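Local coordinates for protein berberine bridge enzyme-like 28 (Arabidopsis thaliana, PDB 5D79) that is a secreted, FAD-dependent oxidoreductase of the berberine bridge enzyme-like family and takes part in adaptation to salt stress, at residues L290-A300 with E383-P391. Sequence-based numbering, arbitrary orientation.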
loop_
_atom_site.group_PDB
_atom_site.type_symbol
_atom_site.label_atom_id
_atom_site.label_comp_id
_atom_site.label_asym_id
_atom_site.label_seq_id
_atom_site.Cartn_x
_atom_site.Cartn_y
_atom_site.Cartn_z
ATOM N N LEU A 290 5.564 -2.428 -17.799
ATOM C CA LEU A 290 6.055 -3.485 -18.644
ATOM C C LEU A 290 5.437 -4.804 -18.195
ATOM O O LEU A 290 5.510 -5.161 -17.018
ATOM C CB LEU A 290 7.569 -3.540 -18.577
ATOM C CG LEU A 290 8.257 -2.225 -18.891
ATOM C CD1 LEU A 290 9.755 -2.460 -18.932
ATOM C CD2 LEU A 290 7.770 -1.710 -20.209
ATOM N N GLU A 291 4.814 -5.516 -19.127
ATOM C CA GLU A 291 4.060 -6.722 -18.795
ATOM C C GLU A 291 3.664 -7.462 -20.064
ATOM O O GLU A 291 3.919 -6.981 -21.162
ATOM C CB GLU A 291 2.807 -6.367 -17.999
ATOM C CG GLU A 291 1.856 -5.546 -18.820
ATOM C CD GLU A 291 0.600 -5.211 -18.092
ATOM O OE1 GLU A 291 0.489 -5.574 -16.908
ATOM O OE2 GLU A 291 -0.277 -4.583 -18.711
ATOM N N ARG A 292 3.035 -8.625 -19.907
ATOM C CA ARG A 292 2.484 -9.362 -21.041
ATOM C C ARG A 292 1.212 -8.728 -21.574
ATOM O O ARG A 292 0.449 -8.112 -20.827
ATOM C CB ARG A 292 2.170 -10.811 -20.663
ATOM C CG ARG A 292 3.361 -11.685 -20.402
ATOM C CD ARG A 292 4.146 -12.025 -21.661
ATOM N NE ARG A 292 5.392 -12.681 -21.280
ATOM C CZ ARG A 292 5.546 -13.998 -21.199
ATOM N NH1 ARG A 292 4.534 -14.803 -21.510
ATOM N NH2 ARG A 292 6.712 -14.509 -20.824
ATOM N N SER A 293 0.984 -8.903 -22.871
ATOM C CA SER A 293 -0.279 -8.530 -23.492
ATOM C C SER A 293 -1.156 -9.767 -23.683
ATOM O O SER A 293 -0.694 -10.894 -23.503
ATOM C CB SER A 293 -0.036 -7.833 -24.832
ATOM O OG SER A 293 0.617 -8.696 -25.744
ATOM N N ASN A 294 -2.417 -9.543 -24.052
ATOM C CA ASN A 294 -3.363 -10.629 -24.338
ATOM C C ASN A 294 -2.826 -11.588 -25.394
ATOM O O ASN A 294 -3.175 -12.767 -25.415
ATOM C CB ASN A 294 -4.717 -10.075 -24.808
ATOM C CG ASN A 294 -5.120 -8.796 -24.086
ATOM O OD1 ASN A 294 -4.612 -8.486 -23.005
ATOM N ND2 ASN A 294 -6.045 -8.045 -24.685
ATOM N N LYS A 295 -1.978 -11.063 -26.271
ATOM C CA LYS A 295 -1.366 -11.852 -27.323
ATOM C C LYS A 295 -0.062 -12.481 -26.843
ATOM O O LYS A 295 0.787 -12.862 -27.649
ATOM C CB LYS A 295 -1.123 -10.984 -28.559
ATOM C CG LYS A 295 -2.407 -10.478 -29.227
ATOM C CD LYS A 295 -2.095 -9.586 -30.426
ATOM C CE LYS A 295 -3.168 -9.670 -31.494
ATOM N NZ LYS A 295 -2.551 -9.801 -32.849
ATOM N N ASN A 296 0.085 -12.576 -25.523
ATOM C CA ASN A 296 1.204 -13.275 -24.882
ATOM C C ASN A 296 2.590 -12.788 -25.323
ATOM O O ASN A 296 3.511 -13.585 -25.511
ATOM C CB ASN A 296 1.085 -14.782 -25.125
ATOM C CG ASN A 296 1.881 -15.602 -24.126
ATOM O OD1 ASN A 296 2.102 -15.182 -22.986
ATOM N ND2 ASN A 296 2.320 -16.779 -24.551
ATOM N N ALA A 297 2.732 -11.475 -25.475
ATOM C CA ALA A 297 4.019 -10.870 -25.787
ATOM C C ALA A 297 4.267 -9.656 -24.895
ATOM O O ALA A 297 3.329 -9.001 -24.443
ATOM C CB ALA A 297 4.083 -10.480 -27.245
ATOM N N VAL A 298 5.535 -9.369 -24.637
ATOM C CA VAL A 298 5.903 -8.225 -23.820
ATOM C C VAL A 298 5.577 -6.921 -24.547
ATOM O O VAL A 298 5.843 -6.766 -25.744
ATOM C CB VAL A 298 7.398 -8.269 -23.452
ATOM C CG1 VAL A 298 7.768 -7.128 -22.520
ATOM C CG2 VAL A 298 7.726 -9.594 -22.815
ATOM N N HIS A 299 4.985 -5.988 -23.817
ATOM C CA HIS A 299 4.717 -4.683 -24.368
ATOM C C HIS A 299 4.907 -3.636 -23.278
ATOM O O HIS A 299 4.962 -3.981 -22.102
ATOM C CB HIS A 299 3.306 -4.632 -24.977
ATOM C CG HIS A 299 2.187 -4.571 -23.979
ATOM N ND1 HIS A 299 0.892 -4.279 -24.346
ATOM C CD2 HIS A 299 2.158 -4.761 -22.637
ATOM C CE1 HIS A 299 0.116 -4.284 -23.276
ATOM N NE2 HIS A 299 0.861 -4.570 -22.224
ATOM N N ALA A 300 5.039 -2.371 -23.685
ATOM C CA ALA A 300 5.036 -1.230 -22.774
ATOM C C ALA A 300 3.681 -0.552 -22.814
ATOM O O ALA A 300 3.228 -0.117 -23.868
ATOM C CB ALA A 300 6.125 -0.233 -23.132
ATOM N N GLU A 383 17.253 -5.008 -20.788
ATOM C CA GLU A 383 17.421 -6.231 -20.017
ATOM C C GLU A 383 16.189 -6.568 -19.200
ATOM O O GLU A 383 15.797 -7.732 -19.112
ATOM C CB GLU A 383 18.634 -6.129 -19.093
ATOM C CG GLU A 383 18.754 -7.263 -18.067
ATOM C CD GLU A 383 18.992 -8.630 -18.677
ATOM O OE1 GLU A 383 19.266 -8.742 -19.889
ATOM O OE2 GLU A 383 18.913 -9.611 -17.923
ATOM N N ILE A 384 15.575 -5.562 -18.589
ATOM C CA ILE A 384 14.417 -5.843 -17.755
ATOM C C ILE A 384 13.227 -6.184 -18.656
ATOM O O ILE A 384 12.350 -6.952 -18.263
ATOM C CB ILE A 384 14.096 -4.675 -16.776
ATOM C CG1 ILE A 384 13.730 -3.391 -17.513
ATOM C CG2 ILE A 384 15.284 -4.421 -15.836
ATOM C CD1 ILE A 384 13.288 -2.294 -16.571
ATOM N N TRP A 385 13.228 -5.650 -19.877
ATOM C CA TRP A 385 12.287 -6.085 -20.911
ATOM C C TRP A 385 12.515 -7.566 -21.236
ATOM O O TRP A 385 11.569 -8.359 -21.315
ATOM C CB TRP A 385 12.438 -5.232 -22.180
ATOM C CG TRP A 385 11.500 -5.611 -23.294
ATOM C CD1 TRP A 385 11.504 -6.770 -24.023
ATOM C CD2 TRP A 385 10.435 -4.817 -23.815
ATOM N NE1 TRP A 385 10.497 -6.746 -24.958
ATOM C CE2 TRP A 385 9.827 -5.558 -24.851
ATOM C CE3 TRP A 385 9.933 -3.551 -23.508
ATOM C CZ2 TRP A 385 8.749 -5.072 -25.579
ATOM C CZ3 TRP A 385 8.870 -3.068 -24.236
ATOM C CH2 TRP A 385 8.289 -3.825 -25.258
ATOM N N ARG A 386 13.782 -7.924 -21.426
ATOM C CA ARG A 386 14.153 -9.295 -21.740
ATOM C C ARG A 386 13.682 -10.271 -20.660
ATOM O O ARG A 386 13.205 -11.353 -20.964
ATOM C CB ARG A 386 15.666 -9.411 -21.921
ATOM C CG ARG A 386 16.118 -10.799 -22.303
ATOM C CD ARG A 386 17.613 -10.946 -22.173
ATOM N NE ARG A 386 18.025 -11.082 -20.781
ATOM C CZ ARG A 386 17.873 -12.192 -20.066
ATOM N NH1 ARG A 386 17.303 -13.259 -20.604
ATOM N NH2 ARG A 386 18.281 -12.233 -18.807
ATOM N N ARG A 387 13.806 -9.890 -19.398
ATOM C CA ARG A 387 13.473 -10.817 -18.329
ATOM C C ARG A 387 11.960 -11.098 -18.255
ATOM O O ARG A 387 11.540 -12.142 -17.770
ATOM C CB ARG A 387 14.020 -10.289 -16.997
ATOM C CG ARG A 387 15.538 -10.533 -16.823
ATOM C CD ARG A 387 16.154 -9.554 -15.841
ATOM N NE ARG A 387 17.591 -9.745 -15.647
ATOM C CZ ARG A 387 18.108 -10.439 -14.644
ATOM N NH1 ARG A 387 19.419 -10.571 -14.525
ATOM N NH2 ARG A 387 17.306 -11.011 -13.761
ATOM N N LEU A 388 11.146 -10.186 -18.771
ATOM C CA LEU A 388 9.702 -10.394 -18.779
ATOM C C LEU A 388 9.262 -11.414 -19.834
ATOM O O LEU A 388 8.145 -11.929 -19.786
ATOM C CB LEU A 388 8.979 -9.064 -18.996
ATOM C CG LEU A 388 8.818 -8.194 -17.748
ATOM C CD1 LEU A 388 8.623 -6.756 -18.143
ATOM C CD2 LEU A 388 7.644 -8.669 -16.919
ATOM N N GLU A 389 10.145 -11.717 -20.778
ATOM C CA GLU A 389 9.879 -12.768 -21.751
ATOM C C GLU A 389 9.978 -14.165 -21.121
ATOM O O GLU A 389 9.628 -15.163 -21.756
ATOM C CB GLU A 389 10.844 -12.657 -22.927
ATOM C CG GLU A 389 10.991 -11.246 -23.468
ATOM C CD GLU A 389 11.950 -11.163 -24.650
ATOM O OE1 GLU A 389 12.697 -12.138 -24.889
ATOM O OE2 GLU A 389 11.954 -10.125 -25.346
ATOM N N ALA A 390 10.465 -14.227 -19.881
ATOM C CA ALA A 390 10.608 -15.488 -19.144
ATOM C C ALA A 390 9.256 -16.161 -18.944
ATOM O O ALA A 390 8.254 -15.478 -18.749
ATOM C CB ALA A 390 11.282 -15.247 -17.798
ATOM N N PRO A 391 9.225 -17.505 -18.995
ATOM C CA PRO A 391 7.953 -18.223 -18.892
ATOM C C PRO A 391 7.257 -17.916 -17.579
ATOM O O PRO A 391 6.045 -17.710 -17.566
ATOM C CB PRO A 391 8.366 -19.699 -18.959
ATOM C CG PRO A 391 9.739 -19.706 -19.540
ATOM C CD PRO A 391 10.371 -18.430 -19.090
HETATM O O HOH W 1 6.056 -10.440 -19.588
#
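Arg292 folds back at chi2 (-71°), which turns its guanidinium toward the end of helix 378-388 and the backbone of Leu388. Val298 has CG1 anti to its backbone N (chi1 -176°), and this sets CG1 over the indole of Trp385. Val298 CG1 lies 3.6 Å from the centroid of the Trp385 five-membered ring, a CH-pi contact over the face. Farther along the indole, Trp385 CH2 packs against the strand backbone, 3.8 Å from His299 CA. The other methyl, Val298 CG2, rests on Glu389 CG. Leu388 CD1 presses on Leu290 CB at 3.4 Å, tighter than usual for two carbons.

The polar part is a side-on grip. Arg292 NE and NH2 both bond Leu388 O, at 3.2 and 3.1 Å, and both bonds are somewhat bent. NH2 comes in on a lone pair of the carbonyl. A water donates to the same oxygen. On the hairpin side, Arg292 NH1 bonds Asn296 OD1 at 2.9 Å, which holds the flat group at a second edge. With an alanine in place of Arg292, Leu388 O would probably keep its water but lose both arginine donors, and Asn296 OD1 would lose the bond from NH1.

The contact joins a beta hairpin of the seven-stranded antiparallel sheet to a helix packed on it. Apolar side chains form the buried part. At the hairpin end, the arginine's positive charge probably offsets the partial negative charge of carbonyls at the helix C-terminus.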